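Local coordinates for protein polysaccharide deacetylase (PDB 4WCJ) that probably removes N-acetyl groups from poly-beta-1,6-N-acetyl-D-glucosamine as a zinc-binding deacetylase of carbohydrate esterase family 4, at residues V38-H43 with V243-V248; V70-P75 with K91-V95. One frame throughout, in Å; residues are numbered along the deposited sequence.

Contact 1: residues V38-H43 with V243-V248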
loop_
_atom_site.group_PDB
_atom_site.type_symbol
_atom_site.label_atom_id
_atom_site.label_comp_id
_atom_site.label_asym_id
_atom_site.label_seq_id
_atom_site.Cartn_x
_atom_site.Cartn_y
_atom_site.Cartn_z
ATOM N N VAL A 38 1.778 -6.736 10.627
ATOM C CA VAL A 38 1.793 -5.280 10.517
ATOM C C VAL A 38 2.112 -4.895 9.079
ATOM O O VAL A 38 3.017 -5.454 8.465
ATOM C CB VAL A 38 2.808 -4.634 11.497
ATOM C CG1 VAL A 38 3.171 -3.219 11.066
ATOM C CG2 VAL A 38 2.250 -4.648 12.912
ATOM N N VAL A 39 1.343 -3.961 8.532
ATOM C CA VAL A 39 1.531 -3.543 7.154
ATOM C C VAL A 39 1.991 -2.088 7.122
ATOM O O VAL A 39 1.290 -1.201 7.604
ATOM C CB VAL A 39 0.232 -3.720 6.337
ATOM C CG1 VAL A 39 0.460 -3.359 4.885
ATOM C CG2 VAL A 39 -0.256 -5.162 6.435
ATOM N N LEU A 40 3.179 -1.849 6.568
ATOM C CA LEU A 40 3.742 -0.499 6.546
ATOM C C LEU A 40 3.310 0.252 5.294
ATOM O O LEU A 40 3.253 -0.324 4.209
ATOM C CB LEU A 40 5.268 -0.549 6.623
ATOM C CG LEU A 40 5.864 -1.391 7.751
ATOM C CD1 LEU A 40 7.388 -1.395 7.679
ATOM C CD2 LEU A 40 5.389 -0.905 9.100
ATOM N N CYS A 41 2.985 1.529 5.459
ATOM C CA CYS A 41 2.647 2.390 4.338
ATOM C C CYS A 41 3.685 3.499 4.178
ATOM O O CYS A 41 3.781 4.409 5.009
ATOM C CB CYS A 41 1.254 2.998 4.507
ATOM S SG CYS A 41 0.816 4.179 3.206
ATOM N N TYR A 42 4.461 3.397 3.103
ATOM C CA TYR A 42 5.417 4.421 2.690
ATOM C C TYR A 42 4.879 5.180 1.477
ATOM O O TYR A 42 3.931 4.729 0.824
ATOM C CB TYR A 42 6.774 3.806 2.335
ATOM C CG TYR A 42 7.514 3.107 3.451
ATOM C CD1 TYR A 42 8.371 3.814 4.291
ATOM C CD2 TYR A 42 7.386 1.737 3.644
ATOM C CE1 TYR A 42 9.067 3.176 5.306
ATOM C CE2 TYR A 42 8.074 1.090 4.660
ATOM C CZ TYR A 42 8.917 1.814 5.483
ATOM O OH TYR A 42 9.606 1.179 6.491
ATOM N N HIS A 43 5.462 6.341 1.187
ATOM C CA HIS A 43 5.113 7.089 -0.017
ATOM C C HIS A 43 6.344 7.355 -0.867
ATOM O O HIS A 43 6.487 6.830 -1.972
ATOM C CB HIS A 43 4.432 8.413 0.343
ATOM C CG HIS A 43 3.022 8.248 0.807
ATOM N ND1 HIS A 43 2.697 7.952 2.112
ATOM C CD2 HIS A 43 1.849 8.322 0.134
ATOM C CE1 HIS A 43 1.383 7.852 2.224
ATOM N NE2 HIS A 43 0.846 8.075 1.039
ATOM N N VAL A 243 -7.593 -4.430 5.874
ATOM C CA VAL A 243 -6.220 -4.428 6.376
ATOM C C VAL A 243 -5.773 -3.069 6.918
ATOM O O VAL A 243 -5.666 -2.097 6.169
ATOM C CB VAL A 243 -5.216 -4.842 5.278
ATOM C CG1 VAL A 243 -3.880 -5.176 5.902
ATOM C CG2 VAL A 243 -5.735 -6.039 4.486
ATOM N N GLY A 244 -5.460 -3.013 8.208
ATOM C CA GLY A 244 -4.994 -1.772 8.811
ATOM C C GLY A 244 -3.501 -1.549 8.630
ATOM O O GLY A 244 -2.687 -2.428 8.933
ATOM N N ARG A 245 -3.128 -0.383 8.111
ATOM C CA ARG A 245 -1.720 -0.101 7.841
ATOM C C ARG A 245 -1.189 1.012 8.733
ATOM O O ARG A 245 -1.923 1.934 9.103
ATOM C CB ARG A 245 -1.499 0.288 6.373
ATOM C CG ARG A 245 -1.940 -0.743 5.347
ATOM C CD ARG A 245 -1.566 -0.274 3.953
ATOM N NE ARG A 245 -2.277 0.958 3.620
ATOM C CZ ARG A 245 -1.967 1.749 2.601
ATOM N NH1 ARG A 245 -0.953 1.439 1.802
ATOM N NH2 ARG A 245 -2.677 2.849 2.379
ATOM N N VAL A 246 0.093 0.911 9.067
ATOM C CA VAL A 246 0.804 1.951 9.788
ATOM C C VAL A 246 1.492 2.904 8.817
ATOM O O VAL A 246 2.397 2.505 8.099
ATOM C CB VAL A 246 1.875 1.365 10.728
ATOM C CG1 VAL A 246 2.615 2.495 11.457
ATOM C CG2 VAL A 246 1.249 0.388 11.714
ATOM N N LEU A 247 1.065 4.162 8.794
ATOM C CA LEU A 247 1.770 5.159 8.002
ATOM C C LEU A 247 3.123 5.421 8.662
ATOM O O LEU A 247 3.174 5.905 9.795
ATOM C CB LEU A 247 0.956 6.459 7.902
ATOM C CG LEU A 247 1.586 7.580 7.065
ATOM C CD1 LEU A 247 1.484 7.234 5.581
ATOM C CD2 LEU A 247 0.946 8.931 7.358
ATOM N N VAL A 248 4.209 5.089 7.970
ATOM C CA VAL A 248 5.546 5.271 8.533
ATOM C C VAL A 248 5.928 6.748 8.622
ATOM O O VAL A 248 5.943 7.464 7.622
ATOM C CB VAL A 248 6.619 4.530 7.719
ATOM C CG1 VAL A 248 7.996 4.698 8.368
ATOM C CG2 VAL A 248 6.260 3.056 7.583
HETATM O O HOH W 1 -0.273 -2.655 10.390
HETATM O O HOH W 2 4.672 7.364 4.431
#
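Val248 lies over one face of the Tyr42 ring: CG2 stands 3.7 Å from the ring centroid, 18° off the normal, a CH-pi contact, while CG1 bears on ring atom CE1. The ring reaches that methyl because CG of Tyr42 sits anti to its own carbonyl carbon (chi1 -63°); its hydroxyl end bonds Gln61. Strands 38-42 and 243-247, neighbours in the parallel beta-alpha barrel, are joined by Val246 N to Val39 O, Cys41 N to Val246 O and Val248 N to Cys41 O. Water 1 bridges Val39 N and Gly244 O, accepting from the first and donating to the second.

On the barrel side carrying Val39, Cys41 and Arg245, the arginine runs across the neighbouring strand. Its CG packs 3.6 Å from Val39 CG1; then a bend at chi3 (-63°) brings one face of the guanidinium against Cys41, SG standing 3.3 Å above the plane and offset toward its rim. Farther along, Leu247 CD1 meets the edge of the His43 imidazole, 3.4 Å from CE1, and water 2 lies in that ring's plane at ND1.

The side chain of Arg245 comes within about 5 Å of that of zinc-binding His157, and His43 comes near Asp99 and the zinc ion. A salt bridge to Asp98 and hydrogen bonds to Thr96 and Thr229 engage all three guanidinium nitrogens, holding this buried polar group in place and satisfying it.

Contact 2: residues V70-P75 with K91-V95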
loop_
_atom_site.group_PDB
_atom_site.type_symbol
_atom_site.label_atom_id
_atom_site.label_comp_id
_atom_site.label_asym_id
_atom_site.label_seq_id
_atom_site.Cartn_x
_atom_site.Cartn_y
_atom_site.Cartn_z
ATOM N N VAL A 70 11.875 -10.219 12.245
ATOM C CA VAL A 70 10.611 -10.018 11.538
ATOM C C VAL A 70 10.611 -10.703 10.162
ATOM O O VAL A 70 11.564 -10.557 9.393
ATOM C CB VAL A 70 10.315 -8.514 11.365
ATOM C CG1 VAL A 70 9.360 -8.277 10.219
ATOM C CG2 VAL A 70 9.775 -7.919 12.665
ATOM N N ARG A 71 9.545 -11.448 9.863
ATOM C CA ARG A 71 9.386 -12.095 8.560
ATOM C C ARG A 71 8.634 -11.216 7.559
ATOM O O ARG A 71 7.486 -10.833 7.800
ATOM C CB ARG A 71 8.655 -13.433 8.714
ATOM C CG ARG A 71 8.058 -13.963 7.424
ATOM C CD ARG A 71 7.649 -15.421 7.545
ATOM N NE ARG A 71 7.363 -16.006 6.236
ATOM C CZ ARG A 71 7.260 -17.312 6.005
ATOM N NH1 ARG A 71 7.426 -18.177 6.995
ATOM N NH2 ARG A 71 6.997 -17.751 4.778
ATOM N N PHE A 72 9.280 -10.894 6.440
ATOM C CA PHE A 72 8.626 -10.131 5.377
ATOM C C PHE A 72 7.816 -11.046 4.463
ATOM O O PHE A 72 8.324 -12.032 3.910
ATOM C CB PHE A 72 9.643 -9.335 4.558
ATOM C CG PHE A 72 10.272 -8.193 5.305
ATOM C CD1 PHE A 72 11.435 -8.382 6.031
ATOM C CD2 PHE A 72 9.699 -6.925 5.282
ATOM C CE1 PHE A 72 12.022 -7.332 6.715
ATOM C CE2 PHE A 72 10.283 -5.872 5.955
ATOM C CZ PHE A 72 11.445 -6.076 6.681
ATOM N N VAL A 73 6.558 -10.669 4.291
ATOM C CA VAL A 73 5.512 -11.482 3.691
ATOM C C VAL A 73 5.112 -10.926 2.306
ATOM O O VAL A 73 5.168 -9.714 2.080
ATOM C CB VAL A 73 4.297 -11.533 4.667
ATOM C CG1 VAL A 73 3.058 -10.810 4.113
ATOM C CG2 VAL A 73 3.997 -12.958 5.125
ATOM N N THR A 74 4.746 -11.802 1.368
ATOM C CA THR A 74 4.267 -11.350 0.057
ATOM C C THR A 74 2.812 -10.907 0.162
ATOM O O THR A 74 2.113 -11.294 1.100
ATOM C CB THR A 74 4.373 -12.460 -1.026
ATOM O OG1 THR A 74 3.493 -13.539 -0.692
ATOM C CG2 THR A 74 5.798 -12.976 -1.151
ATOM N N PRO A 75 2.344 -10.087 -0.793
ATOM C CA PRO A 75 0.918 -9.753 -0.764
ATOM C C PRO A 75 0.012 -10.996 -0.782
ATOM O O PRO A 75 -0.989 -11.012 -0.066
ATOM C CB PRO A 75 0.739 -8.904 -2.028
ATOM C CG PRO A 75 2.062 -8.247 -2.204
ATOM C CD PRO A 75 3.064 -9.323 -1.829
ATOM N N LYS A 91 5.523 -13.171 13.940
ATOM C CA LYS A 91 5.534 -11.739 13.651
ATOM C C LYS A 91 5.728 -11.430 12.156
ATOM O O LYS A 91 6.823 -11.614 11.630
ATOM C CB LYS A 91 6.657 -11.086 14.459
ATOM C CG LYS A 91 6.423 -9.660 14.834
ATOM C CD LYS A 91 5.954 -9.534 16.279
ATOM C CE LYS A 91 7.130 -9.455 17.239
ATOM N NZ LYS A 91 6.704 -9.005 18.597
ATOM N N LEU A 92 4.687 -10.929 11.491
ATOM C CA LEU A 92 4.721 -10.728 10.034
ATOM C C LEU A 92 4.663 -9.253 9.629
ATOM O O LEU A 92 4.043 -8.443 10.318
ATOM C CB LEU A 92 3.560 -11.476 9.379
ATOM C CG LEU A 92 3.267 -12.864 9.955
ATOM C CD1 LEU A 92 2.032 -13.454 9.314
ATOM C CD2 LEU A 92 4.460 -13.790 9.775
ATOM N N VAL A 93 5.300 -8.909 8.509
ATOM C CA VAL A 93 5.246 -7.545 7.978
ATOM C C VAL A 93 5.123 -7.520 6.456
ATOM O O VAL A 93 5.836 -8.231 5.756
ATOM C CB VAL A 93 6.491 -6.718 8.387
ATOM C CG1 VAL A 93 6.577 -5.423 7.585
ATOM C CG2 VAL A 93 6.452 -6.401 9.866
ATOM N N LEU A 94 4.200 -6.696 5.962
ATOM C CA LEU A 94 4.078 -6.398 4.541
ATOM C C LEU A 94 4.487 -4.952 4.267
ATOM O O LEU A 94 3.992 -4.019 4.915
ATOM C CB LEU A 94 2.646 -6.633 4.060
ATOM C CG LEU A 94 2.346 -6.262 2.603
ATOM C CD1 LEU A 94 3.253 -7.024 1.646
ATOM C CD2 LEU A 94 0.894 -6.531 2.269
ATOM N N VAL A 95 5.395 -4.769 3.315
ATOM C CA VAL A 95 5.790 -3.436 2.876
ATOM C C VAL A 95 4.860 -2.955 1.764
ATOM O O VAL A 95 4.634 -3.672 0.787
ATOM C CB VAL A 95 7.253 -3.416 2.372
ATOM C CG1 VAL A 95 7.619 -2.039 1.838
ATOM C CG2 VAL A 95 8.200 -3.842 3.479
HETATM O O HOH W 3 6.965 -7.167 2.505
#
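Arg71 and Phe72 pair in parallel with Leu92 and Val93 through three backbone hydrogen bonds: Arg71 N to Lys91 O, Val93 N to Arg71 O and Val73 N to Val93 O. They are the two strands of a beta-alpha-beta unit whose helix, 75-82, starts straight after Thr74 at the N-cap.

Val70 and Val93 cross obliquely, with CG1 of the first pressed 3.5 Å from CG2 of the second, tighter than usual for methyls. Phe72 runs alongside Val93, the two pointing the same way, and CG1 of Val93 stands 4.1 Å from CE2 of the ring. The rim of that ring meets Val95, whose CG2 lies near the ring plane, 3.8 Å from CE2; helix 55-67 packs on the phenylalanine through Leu62 and Leu65. With an alanine here in place of Phe72, a gap would probably open between helix 55-67 and the methyls of Val93 and Val95.

The side chains of Val73 and Leu94 cross at about a right angle, CG1 of Val73 facing CB of Leu94. With chi1 176° and chi2 58°, Leu94 sends CD1 to 3.3 Å from Val73 O. Where direct pairing stops, water 3 donates to Val73 O at 3.1 Å and accepts from Val95 N at 3.0 Å.

How the contacts relate
From the N terminus the chain first lays down strand 36-42, then passes through helix 55-67 to the short strand 71-72. Helix 75-82 returns it to strand 91-99, where contact 2 closes a short loop of 15 intervening residues. Most of the other helices and strands follow before strand 242-247 comes back beside strand 36-42, and contact 1 closes a loop of 199 residues that encloses the whole of contact 2; helix 253-261 comes after it. Both meet in one sheet, where Leu40 N to Leu94 O and Val38 N to Leu92 O are probable hydrogen bonds between strands 36-42 and 91-99. Contact 1 joins an early strand to the last; contact 2 joins two consecutive strands.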